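Local atomic coordinates of delta-aminolevulinic acid dehydratase (Toxoplasma gondii ME49, PDB entry 3OBK), a protein that catalyses the condensation of two molecules of 5-aminolevulinic acid to porphobilinogen, an early step of tetrapyrrole biosynthesis, and assembles as an octamer. Residues S68-M72 / E73-K77; P268-P271 / Y272-V275. One frame throughout, in Å; residues are numbered along the deposited sequence.

Contact 1 of 2, residues S68-M72 / E73-K77; sequences SRLSM and EDLLK. With EDO (1,2-ethanediol), chain O.
Ser71 and Asp74 meet where the short strand 68-70 turns into helix 72-84, and their CA atoms come within 5.1 Å of each other in this first turn. The motif is a helix N-cap, set in a TIM-barrel fold. Ser71 is the cap residue. Its OG accepts a nearly straight bond from the backbone N-H of Asp74, at 3.0 Å and 164°. The hydroxyl is placed for this by a chi1 of 76°, which sets OG between the backbone N and the carbonyl carbon, so that it faces the first turn. The carbonyl of the same residue opens the helical pattern: Leu75 N donates to Ser71 O at 2.8 Å. This donor lies almost in line with the C=O bond. The next bond of the helix, from Leu76 N to Met72 O, is longer at 3.2 Å.

The carboxylate of Asp74 is held from outside the turn. Its OD2 is hydrogen-bonded to the OG of Ser58, and the same OG receives the N-H of Ser71. One serine of the neighbouring loop thus ties the cap residue to the third residue after it.

The apolar side chains make looser contacts. Leu70 crosses the side chain of Asp74 at about a right angle, and its CD2 lies 4.1 Å from Asp74 CB. With CG anti to the backbone N (chi1 -180°), Leu75 sends CD1 toward Leu70 CD1 and CD2 toward the sulfur of Met72. Beyond this turn Leu75 packs between strand 46-53 and helix 114-125. At the strand end, Ser68 N donates a 2.9 Å hydrogen bond to O2 of a 1,2-ethanediol, probably from the crystallisation liquor.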
ATOM      1  N   SER A  68      27.632  35.285  15.494  1.00 13.80           N
ATOM      2  CA  SER A  68      27.568  36.617  16.061  1.00 14.55           C
ATOM      3  C   SER A  68      26.300  37.353  15.667  1.00 14.41           C
ATOM      4  O   SER A  68      25.651  37.008  14.660  1.00 13.70           O
ATOM      5  CB  SER A  68      28.761  37.429  15.571  1.00 15.60           C
ATOM      6  OG  SER A  68      29.964  37.118  16.281  1.00 17.76           O
ATOM      7  N   ARG A  69      25.965  38.380  16.448  1.00 14.57           N
ATOM      8  CA  ARG A  69      25.061  39.413  15.964  1.00 15.43           C
ATOM      9  C   ARG A  69      25.880  40.287  15.041  1.00 15.66           C
ATOM     10  O   ARG A  69      26.734  41.024  15.503  1.00 16.41           O
ATOM     11  CB  ARG A  69      24.485  40.269  17.078  1.00 15.66           C
ATOM     12  CG  ARG A  69      23.623  39.525  18.039  1.00 17.47           C
ATOM     13  CD  ARG A  69      23.042  40.468  19.019  1.00 20.87           C
ATOM     14  NE  ARG A  69      22.219  39.810  20.024  1.00 22.94           N
ATOM     15  CZ  ARG A  69      22.016  40.274  21.265  1.00 24.24           C
ATOM     16  NH1 ARG A  69      22.577  41.401  21.675  1.00 23.97           N
ATOM     17  NH2 ARG A  69      21.243  39.590  22.105  1.00 24.59           N
ATOM     18  N   LEU A  70      25.597  40.218  13.746  1.00 15.38           N
ATOM     19  CA  LEU A  70      26.417  40.909  12.757  1.00 15.92           C
ATOM     20  C   LEU A  70      25.934  42.337  12.471  1.00 16.52           C
ATOM     21  O   LEU A  70      24.740  42.609  12.364  1.00 16.41           O
ATOM     22  CB  LEU A  70      26.488  40.110  11.456  1.00 15.02           C
ATOM     23  CG  LEU A  70      27.089  38.711  11.582  1.00 14.91           C
ATOM     24  CD1 LEU A  70      26.737  37.842  10.389  1.00 14.01           C
ATOM     25  CD2 LEU A  70      28.593  38.746  11.799  1.00 12.79           C
ATOM     26  N   SER A  71      26.886  43.239  12.340  1.00 17.20           N
ATOM     27  CA  SER A  71      26.616  44.532  11.766  1.00 18.17           C
ATOM     28  C   SER A  71      26.266  44.369  10.300  1.00 18.49           C
ATOM     29  O   SER A  71      26.646  43.397   9.658  1.00 18.06           O
ATOM     30  CB  SER A  71      27.865  45.415  11.864  1.00 18.82           C
ATOM     31  OG  SER A  71      28.838  45.048  10.893  1.00 18.06           O
ATOM     32  N   MET A  72      25.612  45.364   9.742  1.00 19.75           N
ATOM     33  CA  MET A  72      25.310  45.320   8.333  1.00 20.59           C
ATOM     34  C   MET A  72      26.568  45.072   7.499  1.00 20.85           C
ATOM     35  O   MET A  72      26.573  44.254   6.622  1.00 20.36           O
ATOM     36  CB  MET A  72      24.633  46.606   7.882  1.00 21.11           C
ATOM     37  CG  MET A  72      24.128  46.520   6.460  1.00 22.67           C
ATOM     38  SD  MET A  72      22.640  45.531   6.417  1.00 26.45           S
ATOM     39  CE  MET A  72      21.497  46.779   7.052  1.00 26.18           C
ATOM     40  N   GLU A  73      27.634  45.797   7.773  1.00 22.21           N
ATOM     41  CA  GLU A  73      28.860  45.647   6.996  1.00 23.28           C
ATOM     42  C   GLU A  73      29.386  44.193   7.088  1.00 21.79           C
ATOM     43  O   GLU A  73      29.744  43.593   6.095  1.00 21.95           O
ATOM     44  CB  GLU A  73      29.894  46.652   7.507  1.00 24.24           C
ATOM     45  CG  GLU A  73      31.090  46.767   6.649  1.00 29.94           C
ATOM     46  CD  GLU A  73      32.420  46.821   7.451  1.00 37.52           C
ATOM     47  OE1 GLU A  73      32.849  47.945   7.887  1.00 36.56           O
ATOM     48  OE2 GLU A  73      33.029  45.710   7.608  1.00 40.42           O
ATOM     49  N   ASP A  74      29.408  43.638   8.292  1.00 20.94           N
ATOM     50  CA  ASP A  74      29.915  42.290   8.518  1.00 20.47           C
ATOM     51  C   ASP A  74      28.973  41.225   7.950  1.00 19.19           C
ATOM     52  O   ASP A  74      29.436  40.149   7.549  1.00 18.68           O
ATOM     53  CB  ASP A  74      30.174  42.030  10.021  1.00 20.50           C
ATOM     54  CG  ASP A  74      31.518  42.610  10.510  1.00 21.77           C
ATOM     55  OD1 ASP A  74      32.321  43.062   9.674  1.00 22.96           O
ATOM     56  OD2 ASP A  74      31.764  42.604  11.737  1.00 22.45           O
ATOM     57  N   LEU A  75      27.671  41.530   7.903  1.00 18.01           N
ATOM     58  CA  LEU A  75      26.705  40.676   7.191  1.00 17.11           C
ATOM     59  C   LEU A  75      27.124  40.462   5.747  1.00 16.55           C
ATOM     60  O   LEU A  75      27.218  39.337   5.291  1.00 15.36           O
ATOM     61  CB  LEU A  75      25.289  41.254   7.230  1.00 16.62           C
ATOM     62  CG  LEU A  75      24.186  40.461   6.533  1.00 16.16           C
ATOM     63  CD1 LEU A  75      23.974  39.032   7.129  1.00 15.19           C
ATOM     64  CD2 LEU A  75      22.886  41.252   6.565  1.00 14.52           C
ATOM     65  N   LEU A  76      27.379  41.551   5.041  1.00 17.30           N
ATOM     66  CA  LEU A  76      27.865  41.452   3.682  1.00 17.84           C
ATOM     67  C   LEU A  76      29.182  40.668   3.629  1.00 17.50           C
ATOM     68  O   LEU A  76      29.340  39.836   2.760  1.00 16.84           O
ATOM     69  CB  LEU A  76      28.036  42.825   3.055  1.00 18.94           C
ATOM     70  CG  LEU A  76      26.880  43.846   3.103  1.00 21.38           C
ATOM     71  CD1 LEU A  76      27.138  44.962   2.095  1.00 21.57           C
ATOM     72  CD2 LEU A  76      25.473  43.263   2.879  1.00 20.30           C
ATOM     73  N   LYS A  77      30.111  40.911   4.553  1.00 17.40           N
ATOM     74  CA  LYS A  77      31.368  40.143   4.539  1.00 17.87           C
ATOM     75  C   LYS A  77      31.078  38.659   4.682  1.00 16.55           C
ATOM     76  O   LYS A  77      31.685  37.830   4.006  1.00 16.59           O
ATOM     77  CB  LYS A  77      32.384  40.592   5.627  1.00 18.38           C
TER
HETATM   78  C1  EDO O 385      30.311  34.843  11.961  1.00 20.79           C
HETATM   79  O1  EDO O 385      30.847  34.927  13.305  1.00 22.57           O
HETATM   80  C2  EDO O 385      28.869  34.309  11.911  1.00 18.71           C
HETATM   81  O2  EDO O 385      27.915  35.165  12.579  1.00 15.69           O

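Contact 2 of 2, residues P268-P271 / Y272-V275; sequences PGLP and YLDV
Tyr272 folds back on Pro268 and Gly269 in a tight turn that leads from barrel strand 263-267 into helix 273-282. Tyr272 N donates to Gly269 O at 2.7 Å, from well above the carbonyl plane. Tyr272 is the N-cap residue of the helix.

The close packing is around the phenol ring. Pro268 follows a cis peptide bond, and its ring lies alongside Tyr272, pointing the same way. Pro268 CD approaches Tyr272 CE2 obliquely at 3.5 Å. The carbonyl oxygen of Pro271 sits over one face of the ring, 3.3 Å from Tyr272 CG. A chi1 of -65° keeps the ring beside its own backbone N, where both prolines can reach it.

Between the leucines, the backbone bond and the methyl contact are looser. Leu273 N makes a weak bond of 3.4 Å to Leu270 O. The two side chains run side by side, with Leu270 CD2 and Leu273 CD1 3.8 Å apart. This side is not open to solvent, since helix 310-324 covers it.

Three polar groups look to a second subunit. Tyr272 OH is hydrogen-bonded to Glu316 of that subunit, and Asp274 forms a salt bridge with its Arg323. Pro271 O accepts from the same arginine. Glu295 of the same chain takes the N-H groups of Gly269 and Leu270. The chemistry therefore implies a turn whose buried carboxylate and hydroxyl are matched across a subunit interface.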
ATOM      1  N   PRO A 268      12.494  21.197  15.137  1.00  9.93           N
ATOM      2  CA  PRO A 268      13.948  21.050  15.005  1.00  9.72           C
ATOM      3  C   PRO A 268      14.418  19.883  14.141  1.00  9.39           C
ATOM      4  O   PRO A 268      13.641  19.314  13.411  1.00  9.24           O
ATOM      5  CB  PRO A 268      14.418  20.890  16.456  1.00 10.20           C
ATOM      6  CG  PRO A 268      13.313  21.515  17.276  1.00  9.61           C
ATOM      7  CD  PRO A 268      12.068  21.225  16.541  1.00  9.33           C
ATOM      8  N   GLY A 269      15.703  19.551  14.232  1.00  9.67           N
ATOM      9  CA  GLY A 269      16.365  18.730  13.220  1.00  9.61           C
ATOM     10  C   GLY A 269      16.555  17.274  13.576  1.00  9.67           C
ATOM     11  O   GLY A 269      15.661  16.468  13.381  1.00 10.21           O
ATOM     12  N   LEU A 270      17.721  16.944  14.112  1.00  9.86           N
ATOM     13  CA  LEU A 270      18.065  15.567  14.421  1.00 10.27           C
ATOM     14  C   LEU A 270      17.009  14.875  15.276  1.00 10.05           C
ATOM     15  O   LEU A 270      16.634  13.743  14.997  1.00 10.62           O
ATOM     16  CB  LEU A 270      19.432  15.478  15.115  1.00 10.32           C
ATOM     17  CG  LEU A 270      20.632  15.690  14.215  1.00 11.57           C
ATOM     18  CD1 LEU A 270      21.903  15.465  15.025  1.00 11.64           C
ATOM     19  CD2 LEU A 270      20.578  14.774  12.997  1.00 10.89           C
ATOM     20  N   PRO A 271      16.512  15.543  16.314  1.00  9.44           N
ATOM     21  CA  PRO A 271      15.481  14.838  17.061  1.00  9.39           C
ATOM     22  C   PRO A 271      14.141  14.695  16.355  1.00  8.54           C
ATOM     23  O   PRO A 271      13.219  14.228  16.979  1.00  8.59           O
ATOM     24  CB  PRO A 271      15.310  15.675  18.338  1.00  9.21           C
ATOM     25  CG  PRO A 271      16.416  16.662  18.344  1.00  9.69           C
ATOM     26  CD  PRO A 271      16.866  16.827  16.927  1.00  9.99           C
ATOM     27  N   TYR A 272      14.008  15.100  15.099  1.00  8.44           N
ATOM     28  CA  TYR A 272      12.720  14.959  14.388  1.00  8.39           C
ATOM     29  C   TYR A 272      12.852  14.256  13.027  1.00  8.40           C
ATOM     30  O   TYR A 272      11.988  14.377  12.149  1.00  8.36           O
ATOM     31  CB  TYR A 272      12.036  16.330  14.317  1.00  8.29           C
ATOM     32  CG  TYR A 272      11.664  16.804  15.704  1.00  8.74           C
ATOM     33  CD1 TYR A 272      10.460  16.433  16.285  1.00  9.01           C
ATOM     34  CD2 TYR A 272      12.561  17.554  16.477  1.00 10.48           C
ATOM     35  CE1 TYR A 272      10.117  16.837  17.579  1.00  9.11           C
ATOM     36  CE2 TYR A 272      12.238  17.956  17.794  1.00  9.33           C
ATOM     37  CZ  TYR A 272      11.015  17.578  18.339  1.00  9.41           C
ATOM     38  OH  TYR A 272      10.686  17.934  19.628  1.00  8.55           O
ATOM     39  N   LEU A 273      13.933  13.481  12.868  1.00  8.93           N
ATOM     40  CA  LEU A 273      14.221  12.827  11.589  1.00  9.01           C
ATOM     41  C   LEU A 273      13.105  11.868  11.233  1.00  9.04           C
ATOM     42  O   LEU A 273      12.819  11.669  10.074  1.00  9.95           O
ATOM     43  CB  LEU A 273      15.591  12.134  11.582  1.00  9.26           C
ATOM     44  CG  LEU A 273      16.902  12.978  11.745  1.00  9.28           C
ATOM     45  CD1 LEU A 273      18.163  12.104  11.671  1.00  8.88           C
ATOM     46  CD2 LEU A 273      16.959  14.134  10.743  1.00  8.55           C
ATOM     47  N   ASP A 274      12.432  11.313  12.228  1.00  9.31           N
ATOM     48  CA  ASP A 274      11.251  10.466  11.956  1.00  9.40           C
ATOM     49  C   ASP A 274      10.121  11.238  11.286  1.00  9.19           C
ATOM     50  O   ASP A 274       9.443  10.700  10.408  1.00 10.71           O
ATOM     51  CB  ASP A 274      10.707   9.767  13.218  1.00  8.83           C
ATOM     52  CG  ASP A 274      10.285  10.734  14.268  1.00  8.77           C
ATOM     53  OD1 ASP A 274      11.114  11.626  14.559  1.00 10.53           O
ATOM     54  OD2 ASP A 274       9.158  10.628  14.812  1.00  8.81           O
ATOM     55  N   VAL A 275       9.888  12.461  11.718  1.00  8.53           N
ATOM     56  CA  VAL A 275       8.835  13.256  11.135  1.00  8.85           C
ATOM     57  C   VAL A 275       9.252  13.692   9.736  1.00  9.12           C
ATOM     58  O   VAL A 275       8.455  13.678   8.805  1.00  9.44           O
ATOM     59  CB  VAL A 275       8.541  14.478  12.015  1.00  8.98           C
ATOM     60  CG1 VAL A 275       7.459  15.386  11.373  1.00  8.45           C
ATOM     61  CG2 VAL A 275       8.129  14.004  13.383  1.00  8.51           C
TER

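Both contacts are local turns that lead into a helix of the same TIM barrel, but they lie on opposite sides of the chain's centre, about 30 Å apart between centres. They share no strand or helix. Contact 1 is partly buried and nearer the surface. No other chain of the assembly touches it, and the polar partners of Ser71 and Asp74 lie within the same chain. Contact 2 is wholly buried and belongs to a subunit interface. The caps differ too: a serine hydroxyl takes a helix N-H in 68-77, while backbone carbonyls and prolines shape 268-275. Bound porphobilinogen is about 7 Å from the side chain of Pro268 in contact 2.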